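Local coordinates for protein alpha-glucosidase YIHQ (Escherichia coli, PDB 5AEG) that cleaves sulfoquinovosyl diacylglycerides and simple sulfoquinovosides by hydrolysis, releasing sulfoquinovose that the bacterium degrades for carbon and sulfur, at residues Q153-G156 and Y162-W165; R157-Y162 and Q166-E171; A484-A489 and H501-G506. All coordinates share one frame; numbering follows the deposited sequence.

Contact 1 of 3, residues Q153-G156 and Y162-W165; sequences QGVG and YVTW. With CA (calcium ion), chain D.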
# COMPACT_ATOMS: atom_id res chain seq x y z
N GLN A 153 2.44 2.18 -10.56
CA GLN A 153 3.21 2.99 -9.65
C GLN A 153 4.40 3.77 -10.32
O GLN A 153 4.94 4.72 -9.75
CB GLN A 153 3.73 1.98 -8.61
CG GLN A 153 4.39 2.60 -7.37
CD GLN A 153 5.84 2.31 -7.32
OE1 GLN A 153 6.43 1.86 -8.30
NE2 GLN A 153 6.44 2.54 -6.18
N GLY A 154 4.76 3.39 -11.55
CA GLY A 154 5.79 4.05 -12.27
C GLY A 154 7.07 3.23 -12.31
O GLY A 154 7.33 2.45 -11.41
N VAL A 155 7.88 3.41 -13.35
CA VAL A 155 9.23 2.76 -13.40
C VAL A 155 10.21 3.91 -13.43
O VAL A 155 10.36 4.66 -14.43
CB VAL A 155 9.32 1.92 -14.70
CG1 VAL A 155 10.74 1.43 -14.96
CG2 VAL A 155 8.21 0.85 -14.73
N GLY A 156 10.94 4.07 -12.33
CA GLY A 156 11.81 5.24 -12.14
C GLY A 156 11.18 6.34 -11.27
O GLY A 156 11.79 6.79 -10.31
N TYR A 162 17.17 8.75 -15.60
CA TYR A 162 17.23 8.18 -16.95
C TYR A 162 16.25 7.09 -17.20
O TYR A 162 15.57 7.04 -18.24
CB TYR A 162 18.68 7.74 -17.21
CG TYR A 162 18.94 7.14 -18.56
CD1 TYR A 162 18.59 7.81 -19.72
CD2 TYR A 162 19.60 5.90 -18.68
CE1 TYR A 162 18.81 7.27 -20.96
CE2 TYR A 162 19.84 5.35 -19.94
CZ TYR A 162 19.45 6.05 -21.06
OH TYR A 162 19.62 5.56 -22.31
N VAL A 163 16.06 6.23 -16.22
CA VAL A 163 15.11 5.13 -16.38
C VAL A 163 13.67 5.68 -16.56
O VAL A 163 12.84 5.14 -17.31
CB VAL A 163 15.25 4.16 -15.19
CG1 VAL A 163 14.09 3.22 -15.09
CG2 VAL A 163 16.57 3.34 -15.36
N THR A 164 13.37 6.72 -15.81
CA THR A 164 12.02 7.33 -15.90
C THR A 164 11.77 7.85 -17.35
O THR A 164 10.66 7.61 -17.94
CB THR A 164 11.87 8.46 -14.92
OG1 THR A 164 12.33 8.03 -13.60
CG2 THR A 164 10.42 8.96 -14.89
N TRP A 165 12.76 8.50 -17.89
CA TRP A 165 12.67 9.07 -19.26
C TRP A 165 12.50 7.96 -20.27
O TRP A 165 11.62 8.01 -21.17
CB TRP A 165 13.89 9.91 -19.57
CG TRP A 165 13.90 10.33 -21.03
CD1 TRP A 165 13.19 11.33 -21.58
CD2 TRP A 165 14.64 9.71 -22.09
NE1 TRP A 165 13.41 11.36 -22.96
CE2 TRP A 165 14.29 10.38 -23.29
CE3 TRP A 165 15.53 8.65 -22.15
CZ2 TRP A 165 14.83 10.00 -24.55
CZ3 TRP A 165 16.07 8.28 -23.42
CH2 TRP A 165 15.69 8.96 -24.59
CA CA D . 8.10 0.97 -9.69
O HOH W 1 9.61 -0.32 -11.01
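Val155 and Gly156 pack against Val163 and Thr164 in a close van der Waals contact that lays the loop following strand 145-148 on the first turn of helix 162-169, right beside a calcium site. No hydrogen bond passes directly between the two segments. At the less buried end the valines meet through one methyl each, Val155 CG1 lying 3.8 Å from Val163 CG1, and the two side chains cross at roughly a right angle. Both of these methyls stand opposite their own backbone N (chi1 170° for Val155, 165° for Val163), which brings the two together. Next to them, the Val155 carbonyl faces the helix backbone: its O receives a CA-H...O contact from Thr164 CA at 3.5 Å, with an angle of 155° at the hydrogen. Gly156 comes nearest of all, its C lying 3.1 Å from Thr164 OG1. A beta carbon on Gly156 would clash with that same OG1 and would also run into the preceding carbonyl, two independent reasons for glycine at this point. Thr164 OG1 is engaged by the connecting loop, through hydrogen bonds with Thr161 OG1 and Asn158 O. The other side of the 153-156 loop faces the metal, where Gly154 O binds the calcium ion at 2.4 Å, with Gln153 and a water also in its shell. Asp472, inferred to be the proton donor, and Asp481 complete the protein part of the site. The chemistry is therefore divided: toward the helix the loop offers a valine methyl, the Val155 carbonyl O and glycine backbone; toward the calcium, Gly154 O and the Gln153 side chain, with Gly156 N bonded to Asp481 OD2. The fit to the helix depends on shape rather than on direct hydrogen bonds.

Contact 2 of 3, residues R157-Y162 and Q166-E171; sequences RNKQTY and QADCKE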
# COMPACT_ATOMS: atom_id res chain seq x y z
N ARG A 157 10.01 6.83 -11.66
CA ARG A 157 9.19 7.78 -10.83
C ARG A 157 9.78 9.16 -10.62
O ARG A 157 9.35 9.88 -9.73
CB ARG A 157 8.85 7.12 -9.51
CG ARG A 157 8.17 5.76 -9.65
CD ARG A 157 7.83 5.04 -8.35
NE ARG A 157 6.67 5.79 -7.71
CZ ARG A 157 6.81 6.75 -6.82
NH1 ARG A 157 7.99 7.04 -6.36
NH2 ARG A 157 5.75 7.43 -6.35
N ASN A 158 10.79 9.57 -11.40
CA ASN A 158 11.46 10.87 -11.16
C ASN A 158 11.85 11.42 -12.52
O ASN A 158 12.68 10.79 -13.21
CB ASN A 158 12.64 10.70 -10.20
CG ASN A 158 13.33 12.00 -9.86
OD1 ASN A 158 13.51 12.88 -10.72
ND2 ASN A 158 13.75 12.13 -8.64
N LYS A 159 11.24 12.53 -12.93
CA LYS A 159 11.49 13.02 -14.34
C LYS A 159 12.98 13.34 -14.65
O LYS A 159 13.35 13.34 -15.79
CB LYS A 159 10.62 14.24 -14.73
CG LYS A 159 9.14 13.94 -14.66
CD LYS A 159 8.67 12.65 -15.27
CE LYS A 159 7.19 12.64 -15.46
NZ LYS A 159 6.67 11.33 -15.91
N GLN A 160 13.80 13.51 -13.62
CA GLN A 160 15.22 13.70 -13.77
C GLN A 160 16.05 12.47 -13.70
O GLN A 160 17.25 12.60 -13.67
CB GLN A 160 15.68 14.75 -12.76
CG GLN A 160 14.85 16.00 -13.00
CD GLN A 160 15.56 17.21 -12.54
OE1 GLN A 160 15.89 18.07 -13.33
NE2 GLN A 160 15.86 17.26 -11.26
N THR A 161 15.49 11.27 -13.73
CA THR A 161 16.34 10.08 -13.83
C THR A 161 16.13 9.40 -15.15
O THR A 161 15.05 9.45 -15.75
CB THR A 161 16.15 9.09 -12.64
OG1 THR A 161 14.87 8.47 -12.71
CG2 THR A 161 16.34 9.79 -11.37
N TYR A 162 17.17 8.75 -15.60
CA TYR A 162 17.23 8.18 -16.95
C TYR A 162 16.25 7.09 -17.20
O TYR A 162 15.57 7.04 -18.24
CB TYR A 162 18.68 7.74 -17.21
CG TYR A 162 18.94 7.14 -18.56
CD1 TYR A 162 18.59 7.81 -19.72
CD2 TYR A 162 19.60 5.90 -18.68
CE1 TYR A 162 18.81 7.27 -20.96
CE2 TYR A 162 19.84 5.35 -19.94
CZ TYR A 162 19.45 6.05 -21.06
OH TYR A 162 19.62 5.56 -22.31
N GLN A 166 13.30 6.90 -20.13
CA GLN A 166 13.10 5.71 -20.97
C GLN A 166 11.70 5.07 -20.92
O GLN A 166 11.06 4.77 -21.97
CB GLN A 166 14.14 4.63 -20.64
CG GLN A 166 15.56 5.01 -20.94
CD GLN A 166 16.53 3.90 -20.57
OE1 GLN A 166 16.86 3.71 -19.40
NE2 GLN A 166 16.85 3.10 -21.52
N ALA A 167 11.18 4.90 -19.69
CA ALA A 167 9.87 4.28 -19.51
C ALA A 167 8.79 5.22 -20.10
O ALA A 167 7.81 4.75 -20.61
CB ALA A 167 9.62 4.05 -18.02
N ASP A 168 8.99 6.52 -19.95
CA ASP A 168 8.01 7.52 -20.48
C ASP A 168 7.98 7.54 -22.02
O ASP A 168 6.97 7.90 -22.59
CB ASP A 168 8.35 8.94 -20.01
CG ASP A 168 7.73 9.30 -18.67
OD1 ASP A 168 6.87 8.54 -18.21
OD2 ASP A 168 8.12 10.38 -18.11
N CYS A 169 9.08 7.18 -22.69
CA CYS A 169 9.06 7.10 -24.13
C CYS A 169 8.13 6.01 -24.62
O CYS A 169 7.62 6.13 -25.68
CB CYS A 169 10.47 6.92 -24.67
SG CYS A 169 11.44 8.44 -24.46
N LYS A 170 7.84 5.02 -23.79
CA LYS A 170 7.02 3.85 -24.11
C LYS A 170 5.80 3.91 -23.14
O LYS A 170 5.86 3.53 -22.03
CB LYS A 170 7.98 2.70 -23.80
CG LYS A 170 7.55 1.29 -24.12
CD LYS A 170 8.54 0.28 -23.49
CE LYS A 170 8.26 0.01 -22.01
NZ LYS A 170 8.64 -1.37 -21.53
N GLU A 171 4.68 4.42 -23.55
CA GLU A 171 3.43 4.25 -22.75
C GLU A 171 3.37 4.94 -21.41
O GLU A 171 2.68 4.50 -20.54
CB GLU A 171 3.06 2.77 -22.60
CG GLU A 171 2.77 2.11 -23.94
CD GLU A 171 1.28 1.97 -24.29
OE1 GLU A 171 0.44 2.89 -24.03
OE2 GLU A 171 0.96 0.91 -24.87
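Gln166 lies flat over the ring of Tyr162, one helical turn earlier, and each atom of its side chain finds part of that residue. CB starts 3.7 Å from Tyr162 O, still beside the backbone. CG, set opposite its own carbonyl carbon and next to its N (chi1 -64°), rises over the aromatic face and makes a CH-pi contact, 4.1 Å from the ring centroid. Beyond CG the chain runs on extended and brings CD to 3.7 Å from Tyr162 CZ. The amide is then nearly parallel to the ring, their planes 13° apart, as a stack. Its OE1 sits over the face near the rim, 3.4 Å from Tyr162 CE2, while NE2 is directed to the hydroxyl end, 3.8 Å from Tyr162 OH. Beside this stack the backbones are joined by the helical bond from Gln166 N to Tyr162 O, almost straight at 176°. An alanine here would keep that backbone bond but would probably leave the tyrosine face without its amide cover and the ring freer to turn. A second link, further round the helix, is electrostatic: Lys159 NZ forms a salt bridge with Asp168 OD2 at 2.8 Å, on the syn side of the carboxylate. Each partner is held again nearby, Lys159 NZ by Gly175 O and Asp168 OD1 by Gly174 N. Lys159 rides on a type I turn from Asn158 to Thr161, within which Asn158 OD1 closes an Asx turn with Gln160 N. The contact thus lies at the protein surface where the loop that follows strand 145-148 enters helix 162-169, with the helix bridged back to its own approach loop and Gln166 also touching Phe512 from another loop.

Contact 3 of 3, residues A484-A489 and H501-G506; sequences ASVVPA and HHSDIG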
# COMPACT_ATOMS: atom_id res chain seq x y z
N ALA A 484 15.22 2.01 -1.17
CA ALA A 484 14.90 3.13 -0.24
C ALA A 484 13.40 3.45 -0.21
O ALA A 484 12.86 3.79 0.84
CB ALA A 484 15.61 4.31 -0.62
N SER A 485 12.76 3.41 -1.37
CA SER A 485 11.39 3.85 -1.55
C SER A 485 10.40 2.99 -0.74
O SER A 485 9.23 3.39 -0.49
CB SER A 485 11.08 3.91 -3.09
OG SER A 485 10.91 2.59 -3.59
N VAL A 486 10.82 1.77 -0.37
CA VAL A 486 9.97 0.90 0.42
C VAL A 486 9.68 1.48 1.84
O VAL A 486 8.61 1.23 2.43
CB VAL A 486 10.58 -0.54 0.53
CG1 VAL A 486 9.71 -1.42 1.38
CG2 VAL A 486 10.82 -1.15 -0.88
N VAL A 487 10.65 2.21 2.39
CA VAL A 487 10.45 2.76 3.74
C VAL A 487 9.36 3.84 3.87
O VAL A 487 8.46 3.66 4.65
CB VAL A 487 11.77 3.21 4.39
CG1 VAL A 487 11.54 3.55 5.85
CG2 VAL A 487 12.81 2.08 4.32
N PRO A 488 9.35 4.90 3.04
CA PRO A 488 8.17 5.77 3.04
C PRO A 488 6.90 5.05 2.69
O PRO A 488 5.86 5.38 3.25
CB PRO A 488 8.50 6.90 2.06
CG PRO A 488 9.72 6.47 1.34
CD PRO A 488 10.41 5.41 2.19
N ALA A 489 6.96 4.01 1.85
CA ALA A 489 5.78 3.20 1.55
C ALA A 489 5.21 2.53 2.80
O ALA A 489 3.99 2.55 3.07
CB ALA A 489 6.12 2.24 0.44
N HIS A 501 3.48 -4.97 6.24
CA HIS A 501 4.07 -4.53 5.00
C HIS A 501 5.36 -5.26 4.74
O HIS A 501 6.19 -5.31 5.62
CB HIS A 501 4.39 -3.01 5.09
CG HIS A 501 4.69 -2.34 3.79
ND1 HIS A 501 5.96 -1.99 3.41
CD2 HIS A 501 3.87 -1.83 2.85
CE1 HIS A 501 5.92 -1.30 2.29
NE2 HIS A 501 4.64 -1.15 1.96
N HIS A 502 5.55 -5.71 3.50
CA HIS A 502 6.86 -6.24 3.04
C HIS A 502 7.09 -5.89 1.62
O HIS A 502 6.24 -5.20 0.95
CB HIS A 502 6.96 -7.79 3.28
CG HIS A 502 6.18 -8.63 2.32
ND1 HIS A 502 4.80 -8.70 2.32
CD2 HIS A 502 6.58 -9.42 1.29
CE1 HIS A 502 4.39 -9.57 1.42
NE2 HIS A 502 5.44 -9.94 0.71
N SER A 503 8.29 -6.23 1.17
CA SER A 503 8.70 -5.97 -0.19
C SER A 503 9.37 -7.23 -0.79
O SER A 503 9.81 -8.17 -0.07
CB SER A 503 9.60 -4.74 -0.29
OG SER A 503 10.85 -4.93 0.48
N ASP A 504 9.40 -7.25 -2.13
CA ASP A 504 10.18 -8.28 -2.86
C ASP A 504 11.70 -8.18 -2.48
O ASP A 504 12.33 -7.12 -2.68
CB ASP A 504 10.06 -8.08 -4.38
CG ASP A 504 8.63 -8.23 -4.91
OD1 ASP A 504 7.90 -9.20 -4.60
OD2 ASP A 504 8.22 -7.27 -5.60
N ILE A 505 12.26 -9.22 -1.90
CA ILE A 505 13.66 -9.23 -1.59
C ILE A 505 14.45 -9.23 -2.93
O ILE A 505 14.36 -10.18 -3.70
CB ILE A 505 14.10 -10.43 -0.74
CG1 ILE A 505 13.49 -10.33 0.64
CG2 ILE A 505 15.61 -10.40 -0.65
CD1 ILE A 505 13.55 -11.54 1.55
N GLY A 506 15.07 -8.11 -3.18
CA GLY A 506 15.89 -7.79 -4.37
C GLY A 506 15.17 -6.93 -5.40
O GLY A 506 15.74 -6.64 -6.47
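A beta-alpha-beta unit of the catalytic TIM barrel, made of strand 468-469, helix 486-495 and strand 501-505, brings Val486 and Ala489 against His501 and Ser503. The helix lies against the strand through Val486 and Ala489, and the contact is fully buried. Val486 sets both its methyls against one carbon: CG1 is 3.7 Å and CG2 3.8 Å from Ser503 CB. The serine OG is hydrogen-bonded to Trp524 NE1 on helix 518-528. Two residues earlier on the strand, His501 reaches further out. Its CG lies opposite the backbone N (chi1 -166°), which sends the imidazole across to the helix, where it meets Val486 and Ala489 obliquely. CE1 approaches the Val486 carbonyl, 3.7 Å from its O, and the Val486 methyl CG1 at 3.9 Å. NE2 comes within 3.8 Å of Ala489 C and 4.0 Å of Ala489 CB, so the small alanine lets the ring lie close to the helix backbone. These are packing contacts; the polar partner of NE2 is Glu134 OE2, whose hydrogen bond fixes the ring's turn and satisfies that buried nitrogen. Between the two contact residues, His502 points its side chain away from the helix, with its NE2 hydrogen-bonded to Arg535 NE. The side chain of Ser503 is about 9 Å from that of His537, a sulfolipid-binding residue, at their nearest atoms. Residues of the strand region that face outward to the helix, with their neighbour turned the other way, are typical of a TIM barrel, where the parallel strands form the inner wall and the helices its outer jacket.

In the fold
Contacts 1 and 2 are effectively one site: their centres are about 4 Å apart, they share Tyr162 and helix 162-169, and residues 157-162 of contact 2 continue the loop 153-156 of contact 1 into the helix. Both belong to the galactose mutarotase-like domain family. Contact 3 comes much later in the chain, in the TIM-barrel domain family, with its centre about 17 Å from that of contact 1 and about 21 Å from that of contact 2; the nearest atoms are about 5 Å apart in each case, without touching. Calcium relates the two regions: Gln153 and Gly154 of contact 1 share it with Asp472 and Asp481, which lie between strand 468-469 and contact 3, so the metal ties a loop of the N-terminal, galactose mutarotase-like domain to the catalytic barrel.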